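Long-range contacts in 2-oxo-1,2-dihydroquinoline 8-monooxygenase, oxygenase component (Pseudomonas putida, PDB 1Z02), which probably hydroxylates 2-oxo-1,2-dihydroquinoline at position 8, using a Rieske [2Fe-2S] cluster and a mononuclear iron centre that activates oxygen: residues D35-F40 and N208-C213; E54-Q59 and V69-N74; Q264-D269 and H291-V296. All coordinates share one frame; numbering follows the deposited sequence.

Interaction 1 (D35-F40 and N208-C213)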
loop_
_atom_site.group_PDB
_atom_site.type_symbol
_atom_site.label_atom_id
_atom_site.label_comp_id
_atom_site.label_asym_id
_atom_site.label_seq_id
_atom_site.Cartn_x
_atom_site.Cartn_y
_atom_site.Cartn_z
ATOM N N ASP A 35 -17.060 -13.157 -12.660
ATOM C CA ASP A 35 -16.955 -13.506 -11.246
ATOM C C ASP A 35 -15.674 -14.251 -10.891
ATOM O O ASP A 35 -15.370 -14.422 -9.714
ATOM C CB ASP A 35 -18.138 -14.382 -10.837
ATOM C CG ASP A 35 -19.466 -13.666 -10.950
ATOM O OD1 ASP A 35 -20.503 -14.363 -10.938
ATOM O OD2 ASP A 35 -19.477 -12.416 -11.044
ATOM N N ALA A 36 -14.925 -14.695 -11.899
ATOM C CA ALA A 36 -13.707 -15.465 -11.655
ATOM C C ALA A 36 -12.391 -14.683 -11.491
ATOM O O ALA A 36 -11.346 -15.090 -12.006
ATOM C CB ALA A 36 -13.556 -16.524 -12.759
ATOM N N ALA A 37 -12.426 -13.588 -10.743
ATOM C CA ALA A 37 -11.219 -12.794 -10.538
ATOM C C ALA A 37 -10.073 -13.597 -9.916
ATOM O O ALA A 37 -8.919 -13.467 -10.334
ATOM C CB ALA A 37 -11.543 -11.577 -9.673
ATOM N N TRP A 38 -10.387 -14.428 -8.922
ATOM C CA TRP A 38 -9.368 -15.235 -8.249
ATOM C C TRP A 38 -8.974 -16.483 -9.025
ATOM O O TRP A 38 -8.082 -17.223 -8.615
ATOM C CB TRP A 38 -9.842 -15.623 -6.849
ATOM C CG TRP A 38 -9.821 -14.476 -5.896
ATOM C CD1 TRP A 38 -10.763 -13.497 -5.760
ATOM C CD2 TRP A 38 -8.779 -14.165 -4.966
ATOM N NE1 TRP A 38 -10.374 -12.596 -4.800
ATOM C CE2 TRP A 38 -9.161 -12.982 -4.295
ATOM C CE3 TRP A 38 -7.563 -14.771 -4.633
ATOM C CZ2 TRP A 38 -8.364 -12.393 -3.308
ATOM C CZ3 TRP A 38 -6.770 -14.183 -3.653
ATOM C CH2 TRP A 38 -7.176 -13.008 -3.001
ATOM N N GLY A 39 -9.646 -16.706 -10.151
ATOM C CA GLY A 39 -9.343 -17.855 -10.990
ATOM C C GLY A 39 -10.319 -19.019 -10.910
ATOM O O GLY A 39 -11.185 -19.074 -10.030
ATOM N N PHE A 40 -10.175 -19.951 -11.850
ATOM C CA PHE A 40 -11.017 -21.145 -11.896
ATOM C C PHE A 40 -10.299 -22.217 -11.086
ATOM O O PHE A 40 -9.155 -22.567 -11.383
ATOM C CB PHE A 40 -11.214 -21.602 -13.346
ATOM C CG PHE A 40 -12.093 -20.683 -14.160
ATOM C CD1 PHE A 40 -11.655 -20.176 -15.376
ATOM C CD2 PHE A 40 -13.364 -20.325 -13.707
ATOM C CE1 PHE A 40 -12.463 -19.334 -16.131
ATOM C CE2 PHE A 40 -14.180 -19.478 -14.466
ATOM C CZ PHE A 40 -13.727 -18.983 -15.675
ATOM N N ASN A 208 -4.711 -8.659 -13.056
ATOM C CA ASN A 208 -5.552 -9.855 -13.064
ATOM C C ASN A 208 -5.233 -10.800 -14.223
ATOM O O ASN A 208 -4.902 -10.349 -15.322
ATOM C CB ASN A 208 -7.021 -9.445 -13.135
ATOM C CG ASN A 208 -7.951 -10.631 -13.072
ATOM O OD1 ASN A 208 -8.154 -11.216 -12.007
ATOM N ND2 ASN A 208 -8.515 -11.000 -14.218
ATOM N N TRP A 209 -5.357 -12.105 -13.971
ATOM C CA TRP A 209 -5.060 -13.130 -14.969
ATOM C C TRP A 209 -5.876 -13.121 -16.266
ATOM O O TRP A 209 -5.330 -13.408 -17.333
ATOM C CB TRP A 209 -5.160 -14.530 -14.344
ATOM C CG TRP A 209 -6.567 -15.000 -14.096
ATOM C CD1 TRP A 209 -7.362 -14.695 -13.033
ATOM C CD2 TRP A 209 -7.349 -15.843 -14.957
ATOM N NE1 TRP A 209 -8.595 -15.294 -13.175
ATOM C CE2 TRP A 209 -8.614 -16.002 -14.346
ATOM C CE3 TRP A 209 -7.103 -16.471 -16.186
ATOM C CZ2 TRP A 209 -9.635 -16.775 -14.924
ATOM C CZ3 TRP A 209 -8.120 -17.236 -16.759
ATOM C CH2 TRP A 209 -9.372 -17.379 -16.126
ATOM N N ARG A 210 -7.168 -12.818 -16.178
ATOM C CA ARG A 210 -8.033 -12.807 -17.352
ATOM C C ARG A 210 -7.564 -11.808 -18.400
ATOM O O ARG A 210 -7.569 -12.095 -19.592
ATOM C CB ARG A 210 -9.474 -12.479 -16.937
ATOM C CG ARG A 210 -10.100 -13.476 -15.983
ATOM C CD ARG A 210 -11.393 -12.947 -15.361
ATOM N NE ARG A 210 -11.156 -11.821 -14.458
ATOM C CZ ARG A 210 -12.104 -11.212 -13.754
ATOM N NH1 ARG A 210 -11.785 -10.197 -12.963
ATOM N NH2 ARG A 210 -13.364 -11.622 -13.835
ATOM N N ILE A 211 -7.154 -10.628 -17.949
ATOM C CA ILE A 211 -6.694 -9.586 -18.857
ATOM C C ILE A 211 -5.422 -10.027 -19.578
ATOM O O ILE A 211 -5.207 -9.696 -20.736
ATOM C CB ILE A 211 -6.415 -8.281 -18.092
ATOM C CG1 ILE A 211 -7.703 -7.798 -17.418
ATOM C CG2 ILE A 211 -5.874 -7.218 -19.026
ATOM C CD1 ILE A 211 -8.924 -7.662 -18.361
ATOM N N ALA A 212 -4.573 -10.766 -18.876
ATOM C CA ALA A 212 -3.336 -11.261 -19.453
ATOM C C ALA A 212 -3.632 -12.390 -20.447
ATOM O O ALA A 212 -3.076 -12.425 -21.538
ATOM C CB ALA A 212 -2.415 -11.769 -18.344
ATOM N N CYS A 213 -4.502 -13.316 -20.053
ATOM C CA CYS A 213 -4.870 -14.458 -20.895
ATOM C C CYS A 213 -5.455 -14.028 -22.243
ATOM O O CYS A 213 -5.068 -14.554 -23.288
ATOM C CB CYS A 213 -5.884 -15.356 -20.165
ATOM S SG CYS A 213 -6.483 -16.791 -21.138
#

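Interaction 2 (E54-Q59 and V69-N74)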
loop_
_atom_site.group_PDB
_atom_site.type_symbol
_atom_site.label_atom_id
_atom_site.label_comp_id
_atom_site.label_asym_id
_atom_site.label_seq_id
_atom_site.Cartn_x
_atom_site.Cartn_y
_atom_site.Cartn_z
ATOM N N GLU A 54 14.745 -29.797 -6.621
ATOM C CA GLU A 54 15.659 -30.936 -6.635
ATOM C C GLU A 54 15.325 -31.854 -5.462
ATOM O O GLU A 54 14.497 -31.506 -4.617
ATOM C CB GLU A 54 17.100 -30.445 -6.528
ATOM C CG GLU A 54 17.497 -29.529 -7.666
ATOM C CD GLU A 54 18.910 -28.997 -7.525
ATOM O OE1 GLU A 54 19.342 -28.231 -8.411
ATOM O OE2 GLU A 54 19.591 -29.340 -6.532
ATOM N N GLU A 55 15.970 -33.017 -5.408
ATOM C CA GLU A 55 15.711 -33.972 -4.338
ATOM C C GLU A 55 15.837 -33.312 -2.971
ATOM O O GLU A 55 16.840 -32.667 -2.677
ATOM C CB GLU A 55 16.687 -35.146 -4.425
ATOM C CG GLU A 55 16.462 -36.219 -3.368
ATOM C CD GLU A 55 15.189 -37.024 -3.586
ATOM O OE1 GLU A 55 14.801 -37.783 -2.666
ATOM O OE2 GLU A 55 14.581 -36.915 -4.668
ATOM N N ASP A 56 14.812 -33.476 -2.142
ATOM C CA ASP A 56 14.796 -32.917 -0.792
ATOM C C ASP A 56 14.570 -31.419 -0.718
ATOM O O ASP A 56 14.629 -30.833 0.363
ATOM C CB ASP A 56 16.087 -33.272 -0.050
ATOM C CG ASP A 56 15.957 -34.541 0.779
ATOM O OD1 ASP A 56 17.005 -35.069 1.215
ATOM O OD2 ASP A 56 14.814 -35.003 1.007
ATOM N N GLN A 57 14.306 -30.790 -1.857
ATOM C CA GLN A 57 14.056 -29.359 -1.850
ATOM C C GLN A 57 12.574 -29.122 -1.556
ATOM O O GLN A 57 11.718 -29.926 -1.936
ATOM C CB GLN A 57 14.430 -28.740 -3.196
ATOM C CG GLN A 57 14.471 -27.220 -3.162
ATOM C CD GLN A 57 14.914 -26.609 -4.469
ATOM O OE1 GLN A 57 15.437 -27.299 -5.345
ATOM N NE2 GLN A 57 14.719 -25.300 -4.606
ATOM N N VAL A 58 12.285 -28.032 -0.853
ATOM C CA VAL A 58 10.919 -27.663 -0.502
ATOM C C VAL A 58 10.691 -26.264 -1.038
ATOM O O VAL A 58 11.569 -25.414 -0.942
ATOM C CB VAL A 58 10.716 -27.662 1.029
ATOM C CG1 VAL A 58 9.329 -27.098 1.379
ATOM C CG2 VAL A 58 10.850 -29.086 1.558
ATOM N N GLN A 59 9.514 -26.021 -1.603
ATOM C CA GLN A 59 9.215 -24.710 -2.167
ATOM C C GLN A 59 7.736 -24.344 -2.047
ATOM O O GLN A 59 6.859 -25.155 -2.354
ATOM C CB GLN A 59 9.616 -24.678 -3.644
ATOM C CG GLN A 59 9.342 -23.343 -4.320
ATOM C CD GLN A 59 10.285 -22.254 -3.861
ATOM O OE1 GLN A 59 11.498 -22.359 -4.038
ATOM N NE2 GLN A 59 9.735 -21.195 -3.272
ATOM N N VAL A 69 2.702 -25.919 -0.874
ATOM C CA VAL A 69 4.097 -26.227 -0.623
ATOM C C VAL A 69 4.417 -27.563 -1.293
ATOM O O VAL A 69 3.629 -28.515 -1.219
ATOM C CB VAL A 69 4.388 -26.300 0.894
ATOM C CG1 VAL A 69 3.492 -27.344 1.546
ATOM C CG2 VAL A 69 5.864 -26.612 1.135
ATOM N N LEU A 70 5.558 -27.621 -1.974
ATOM C CA LEU A 70 5.964 -28.842 -2.668
ATOM C C LEU A 70 7.310 -29.352 -2.173
ATOM O O LEU A 70 8.180 -28.575 -1.769
ATOM C CB LEU A 70 6.061 -28.611 -4.185
ATOM C CG LEU A 70 4.850 -28.113 -4.981
ATOM C CD1 LEU A 70 4.725 -26.611 -4.858
ATOM C CD2 LEU A 70 5.019 -28.507 -6.427
ATOM N N ARG A 71 7.464 -30.669 -2.201
ATOM C CA ARG A 71 8.708 -31.307 -1.789
ATOM C C ARG A 71 8.963 -32.537 -2.641
ATOM O O ARG A 71 8.034 -33.283 -2.948
ATOM C CB ARG A 71 8.663 -31.732 -0.316
ATOM C CG ARG A 71 9.969 -32.396 0.139
ATOM C CD ARG A 71 9.847 -33.098 1.477
ATOM N NE ARG A 71 11.120 -33.710 1.858
ATOM C CZ ARG A 71 11.255 -34.660 2.782
ATOM N NH1 ARG A 71 12.455 -35.151 3.059
ATOM N NH2 ARG A 71 10.194 -35.133 3.423
ATOM N N ARG A 72 10.214 -32.743 -3.039
ATOM C CA ARG A 72 10.546 -33.920 -3.835
ATOM C C ARG A 72 11.243 -34.929 -2.936
ATOM O O ARG A 72 12.245 -34.608 -2.301
ATOM C CB ARG A 72 11.471 -33.571 -5.000
ATOM C CG ARG A 72 11.809 -34.783 -5.878
ATOM C CD ARG A 72 12.924 -34.479 -6.876
ATOM N NE ARG A 72 12.585 -33.411 -7.821
ATOM C CZ ARG A 72 11.741 -33.547 -8.841
ATOM N NH1 ARG A 72 11.493 -32.520 -9.639
ATOM N NH2 ARG A 72 11.148 -34.711 -9.073
ATOM N N VAL A 73 10.699 -36.138 -2.865
ATOM C CA VAL A 73 11.292 -37.187 -2.050
ATOM C C VAL A 73 11.402 -38.464 -2.872
ATOM O O VAL A 73 10.406 -38.959 -3.399
ATOM C CB VAL A 73 10.455 -37.475 -0.800
ATOM C CG1 VAL A 73 11.167 -38.510 0.061
ATOM C CG2 VAL A 73 10.268 -36.211 -0.008
ATOM N N ASN A 74 12.618 -38.995 -2.970
ATOM C CA ASN A 74 12.870 -40.204 -3.748
ATOM C C ASN A 74 12.425 -39.997 -5.189
ATOM O O ASN A 74 11.837 -40.885 -5.802
ATOM C CB ASN A 74 12.131 -41.407 -3.154
ATOM C CG ASN A 74 12.590 -41.738 -1.739
ATOM O OD1 ASN A 74 13.786 -41.730 -1.438
ATOM N ND2 ASN A 74 11.636 -42.042 -0.868
HETATM O O HOH W 1 13.550 -32.294 1.966
#

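Interaction 3 (Q264-D269 and H291-V296)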
loop_
_atom_site.group_PDB
_atom_site.type_symbol
_atom_site.label_atom_id
_atom_site.label_comp_id
_atom_site.label_asym_id
_atom_site.label_seq_id
_atom_site.Cartn_x
_atom_site.Cartn_y
_atom_site.Cartn_z
ATOM N N GLN A 264 -8.808 -21.550 -33.322
ATOM C CA GLN A 264 -9.023 -20.495 -34.300
ATOM C C GLN A 264 -8.465 -20.921 -35.656
ATOM O O GLN A 264 -7.282 -21.262 -35.776
ATOM C CB GLN A 264 -8.363 -19.207 -33.817
ATOM C CG GLN A 264 -8.854 -18.768 -32.446
ATOM C CD GLN A 264 -8.391 -17.388 -32.078
ATOM O OE1 GLN A 264 -7.206 -17.152 -31.841
ATOM N NE2 GLN A 264 -9.326 -16.454 -32.042
ATOM N N TRP A 265 -9.332 -20.911 -36.669
ATOM C CA TRP A 265 -8.942 -21.317 -38.018
ATOM C C TRP A 265 -8.091 -20.257 -38.710
ATOM O O TRP A 265 -8.535 -19.608 -39.658
ATOM C CB TRP A 265 -10.183 -21.625 -38.872
ATOM C CG TRP A 265 -11.072 -22.696 -38.324
ATOM C CD1 TRP A 265 -12.337 -22.536 -37.846
ATOM C CD2 TRP A 265 -10.782 -24.093 -38.226
ATOM N NE1 TRP A 265 -12.857 -23.747 -37.460
ATOM C CE2 TRP A 265 -11.921 -24.723 -37.684
ATOM C CE3 TRP A 265 -9.668 -24.881 -38.549
ATOM C CZ2 TRP A 265 -11.984 -26.106 -37.453
ATOM C CZ3 TRP A 265 -9.730 -26.261 -38.319
ATOM C CH2 TRP A 265 -10.881 -26.855 -37.778
ATOM N N LEU A 266 -6.865 -20.078 -38.224
ATOM C CA LEU A 266 -5.968 -19.099 -38.812
ATOM C C LEU A 266 -5.393 -19.622 -40.118
ATOM O O LEU A 266 -5.216 -20.829 -40.300
ATOM C CB LEU A 266 -4.833 -18.750 -37.842
ATOM C CG LEU A 266 -5.244 -18.110 -36.516
ATOM C CD1 LEU A 266 -4.001 -17.583 -35.833
ATOM C CD2 LEU A 266 -6.228 -16.972 -36.764
ATOM N N PHE A 267 -5.111 -18.693 -41.022
ATOM C CA PHE A 267 -4.564 -19.005 -42.336
ATOM C C PHE A 267 -5.493 -19.867 -43.184
ATOM O O PHE A 267 -5.079 -20.823 -43.845
ATOM C CB PHE A 267 -3.170 -19.632 -42.205
ATOM C CG PHE A 267 -2.152 -18.687 -41.632
ATOM C CD1 PHE A 267 -1.970 -18.584 -40.255
ATOM C CD2 PHE A 267 -1.428 -17.840 -42.468
ATOM C CE1 PHE A 267 -1.092 -17.650 -39.718
ATOM C CE2 PHE A 267 -0.547 -16.901 -41.943
ATOM C CZ PHE A 267 -0.379 -16.807 -40.563
ATOM N N THR A 268 -6.769 -19.507 -43.134
ATOM C CA THR A 268 -7.807 -20.150 -43.919
ATOM C C THR A 268 -8.636 -18.965 -44.378
ATOM O O THR A 268 -8.377 -17.831 -43.969
ATOM C CB THR A 268 -8.702 -21.115 -43.094
ATOM O OG1 THR A 268 -9.434 -20.387 -42.100
ATOM C CG2 THR A 268 -7.860 -22.180 -42.432
ATOM N N ASP A 269 -9.634 -19.204 -45.212
ATOM C CA ASP A 269 -10.444 -18.099 -45.689
ATOM C C ASP A 269 -11.367 -17.503 -44.618
ATOM O O ASP A 269 -12.009 -16.481 -44.851
ATOM C CB ASP A 269 -11.242 -18.551 -46.908
ATOM C CG ASP A 269 -12.235 -19.597 -46.578
ATOM O OD1 ASP A 269 -13.213 -19.283 -45.934
ATOM O OD2 ASP A 269 -12.067 -20.752 -46.942
ATOM N N HIS A 291 3.649 -18.828 -40.731
ATOM C CA HIS A 291 2.404 -19.560 -40.580
ATOM C C HIS A 291 2.362 -20.066 -39.144
ATOM O O HIS A 291 3.329 -20.662 -38.658
ATOM C CB HIS A 291 2.329 -20.739 -41.553
ATOM C CG HIS A 291 2.214 -20.335 -42.989
ATOM N ND1 HIS A 291 1.402 -19.300 -43.410
ATOM C CD2 HIS A 291 2.794 -20.831 -44.105
ATOM C CE1 HIS A 291 1.490 -19.178 -44.720
ATOM N NE2 HIS A 291 2.329 -20.098 -45.169
ATOM N N TYR A 292 1.238 -19.822 -38.474
ATOM C CA TYR A 292 1.050 -20.224 -37.083
ATOM C C TYR A 292 -0.444 -20.256 -36.779
ATOM O O TYR A 292 -1.241 -19.672 -37.506
ATOM C CB TYR A 292 1.733 -19.212 -36.158
ATOM C CG TYR A 292 1.103 -17.840 -36.241
ATOM C CD1 TYR A 292 -0.016 -17.511 -35.469
ATOM C CD2 TYR A 292 1.594 -16.881 -37.124
ATOM C CE1 TYR A 292 -0.625 -16.262 -35.583
ATOM C CE2 TYR A 292 0.991 -15.628 -37.241
ATOM C CZ TYR A 292 -0.113 -15.328 -36.470
ATOM O OH TYR A 292 -0.698 -14.091 -36.569
ATOM N N ARG A 293 -0.817 -20.936 -35.702
ATOM C CA ARG A 293 -2.217 -21.026 -35.309
ATOM C C ARG A 293 -2.346 -21.013 -33.785
ATOM O O ARG A 293 -1.592 -21.679 -33.082
ATOM C CB ARG A 293 -2.834 -22.304 -35.888
ATOM C CG ARG A 293 -4.330 -22.420 -35.693
ATOM C CD ARG A 293 -4.904 -23.504 -36.584
ATOM N NE ARG A 293 -4.407 -24.832 -36.243
ATOM C CZ ARG A 293 -4.732 -25.939 -36.905
ATOM N NH1 ARG A 293 -4.241 -27.113 -36.526
ATOM N NH2 ARG A 293 -5.546 -25.873 -37.950
ATOM N N THR A 294 -3.308 -20.249 -33.283
ATOM C CA THR A 294 -3.531 -20.147 -31.849
ATOM C C THR A 294 -4.858 -20.740 -31.402
ATOM O O THR A 294 -5.867 -20.668 -32.107
ATOM C CB THR A 294 -3.503 -18.675 -31.382
ATOM O OG1 THR A 294 -4.384 -17.896 -32.205
ATOM C CG2 THR A 294 -2.101 -18.122 -31.467
ATOM N N SER A 295 -4.839 -21.322 -30.213
ATOM C CA SER A 295 -6.026 -21.913 -29.616
ATOM C C SER A 295 -5.903 -21.723 -28.107
ATOM O O SER A 295 -4.806 -21.494 -27.592
ATOM C CB SER A 295 -6.118 -23.406 -29.959
ATOM O OG SER A 295 -4.945 -24.110 -29.584
ATOM N N VAL A 296 -7.026 -21.805 -27.401
ATOM C CA VAL A 296 -7.016 -21.645 -25.954
ATOM C C VAL A 296 -8.008 -22.605 -25.295
ATOM O O VAL A 296 -9.129 -22.783 -25.766
ATOM C CB VAL A 296 -7.333 -20.167 -25.552
ATOM C CG1 VAL A 296 -8.705 -19.771 -26.064
ATOM C CG2 VAL A 296 -7.243 -19.997 -24.023
HETATM O O HOH W 2 -6.482 -23.499 -39.476
#

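Interaction 1 (D35-F40 and N208-C213)
Ala-37 and Gly-39 approach the start of helix 209-216 most closely at Asn-208 and Trp-209, with CA atoms 6.9 and 7.5 Å apart. A type I beta turn from Ala-36 to Gly-39 docks here on the helix N terminus, where Asn-208 holds the N-cap position. Gly-39 leaves the turn with phi at 104°, a backbone shape in which a CB would press on the carbonyl O of Trp-38. A clear hydrogen bond runs from Trp-209 NE1 to Ala-36 O at 3.0 Å, made in the indole plane. Because Gly-39 N also donates to Ala-36 O, this oxygen closes the turn and anchors the helix at once. Arg-210 lays one guanidinium face over the Ala-36 and Ala-37 backbone, with NH1 3.6 Å from Ala-37 CB; alanine's small side chain lets the flat group come this near. Its NH2 is held by Tyr-33 O, at the end of the preceding helix 31-34. Further along the helix, Ile-211 packs on Arg-87 of a neighbouring subunit, a residue of that subunit's Rieske cluster site. Phe-40 closes the contact, its ring inclined 73° to the indole and CE1 3.7 Å from Trp-209 CH2.

Interaction 2 (E54-Q59 and V69-N74)
Glu-55, Asp-56 and Val-58 meet Arg-71 to Asn-74 where the beta hairpin of strands 58-63 and 66-73 in the Rieske domain opens into a type II turn, Glu-54 to Gln-57. In the regular part, Gln-59 and Leu-70 form an antiparallel hydrogen-bonded pair: Gln-59 N gives to Leu-70 O at 2.9 Å, and Leu-70 N to Gln-59 O at 2.8 Å. Val-58 and Arg-71 are the neighbouring non-hydrogen-bonded pair. Beyond it the ladder slackens, since Arg-72 N reaches Gln-57 O only weakly at 3.4 Å, an oxygen that also faces the CA-H of Arg-71. The turn restores the grip by presenting Asp-56 N to Arg-72 O at 2.8 Å. Asp-56, third in the turn, sits at positive phi (74°), which aspartate tolerates better than a beta-branched residue. Within the turn, Gln-57 N returns to Glu-54 O while the Gln-57 amide oxygen takes Glu-54 N, so both ends are tied.

Carboxylates take several of the remaining donors. Glu-55 bends at chi2 (70°), and OE1 accepts Asn-74 N through its syn lone pair; the modelled separation is so short that its exact value is doubtful. OE2 takes Gly-75 N. Asp-56 OD2 forms a salt bridge with Arg-71 NH1 at 3.1 Å, the side chains side by side and pointing the same way, NH1 on the syn side but out of the carboxylate plane. A water joins Asp-56 OD2 to Arg-71 NE, and Arg-71 NH2 goes to Thr-99 O. Outside partners hold the Arg-72 guanidinium: Leu-53 O at NE, Gly-75 O at NH2 and a Glu-143 salt bridge at NH1. On the face bearing Val-58 and Arg-71, the arginine's aliphatic part crosses the valine at a slant, Val-58 CG2 3.7 Å from Arg-71 CG.

Interaction 3 (Q264-D269 and H291-V296)
Residues 264-267 run nearly antiparallel to 291-294, their end-to-end directions 172° apart, and the one direct backbone bond between the segments, Gln-264 N to Thr-294 O, is weak at 3.3 Å. Strand 261-264 ends here, and an inverse gamma turn centred on Trp-265 follows, in which Leu-266 N returns to Gln-264 O, and the side chains take over the contact.

Phe-267 has the largest share of it. One face of its ring receives the His-291 edge, ND1 lying 3.3 Å from Phe-267 CD2, in an offset edge-to-face pair; His-291 CA makes a CH-pi contact over a face too. The Phe-267 edge is in turn directed at the face of Tyr-292, with the ring planes 80° apart, a T-shaped pair in which CE1 and CZ do the touching. Tyr-292 can meet it because CG stands between the backbone N and the carbonyl carbon (chi1 64°). The buried carbonyl Tyr-292 O has no hydrogen-bond partner; it faces the weakly polarised C-H rim of Phe-267, 3.0 Å from CE1. Leu-266 fills the flank, its CD1 3.6 Å from Tyr-292 CE1.

Arg-293 lays its aliphatic CG against Gln-264 O. A water bridges its NH2 to Leu-266 O, while Glu-305, Pro-181 O and Phe-180 O hold the guanidinium from outside. The side chain of Tyr-292 lies about 9 Å from the bound iron, so this aromatic cluster sits near the mononuclear metal site, beyond the end of strand 261-264 and beside strand 293-297, in the Bet v 1-like catalytic domain of a Rieske oxygenase.

How the interactions relate
From the N terminus, the chain leaves helix 31-34, enters the loop of interaction 1 and passes on through the Rieske domain before it meets helix 209-216, closing a loop with 167 residues between the two segments. Interaction 2 falls wholly within that span, as a local hairpin of the Rieske domain. Interaction 3 comes after interaction 1 has closed, tying the loop after strand 261-264 to strand 293-297; the iron ligands His-221 and His-225 come between interactions 1 and 3 in sequence. None of the three crosses another. Interactions 1 and 3 approach to about 4 Å at their nearest atoms without touching, whereas the centres of 2 and 3 stand about 40 Å apart, on opposite sides of the chain's centre.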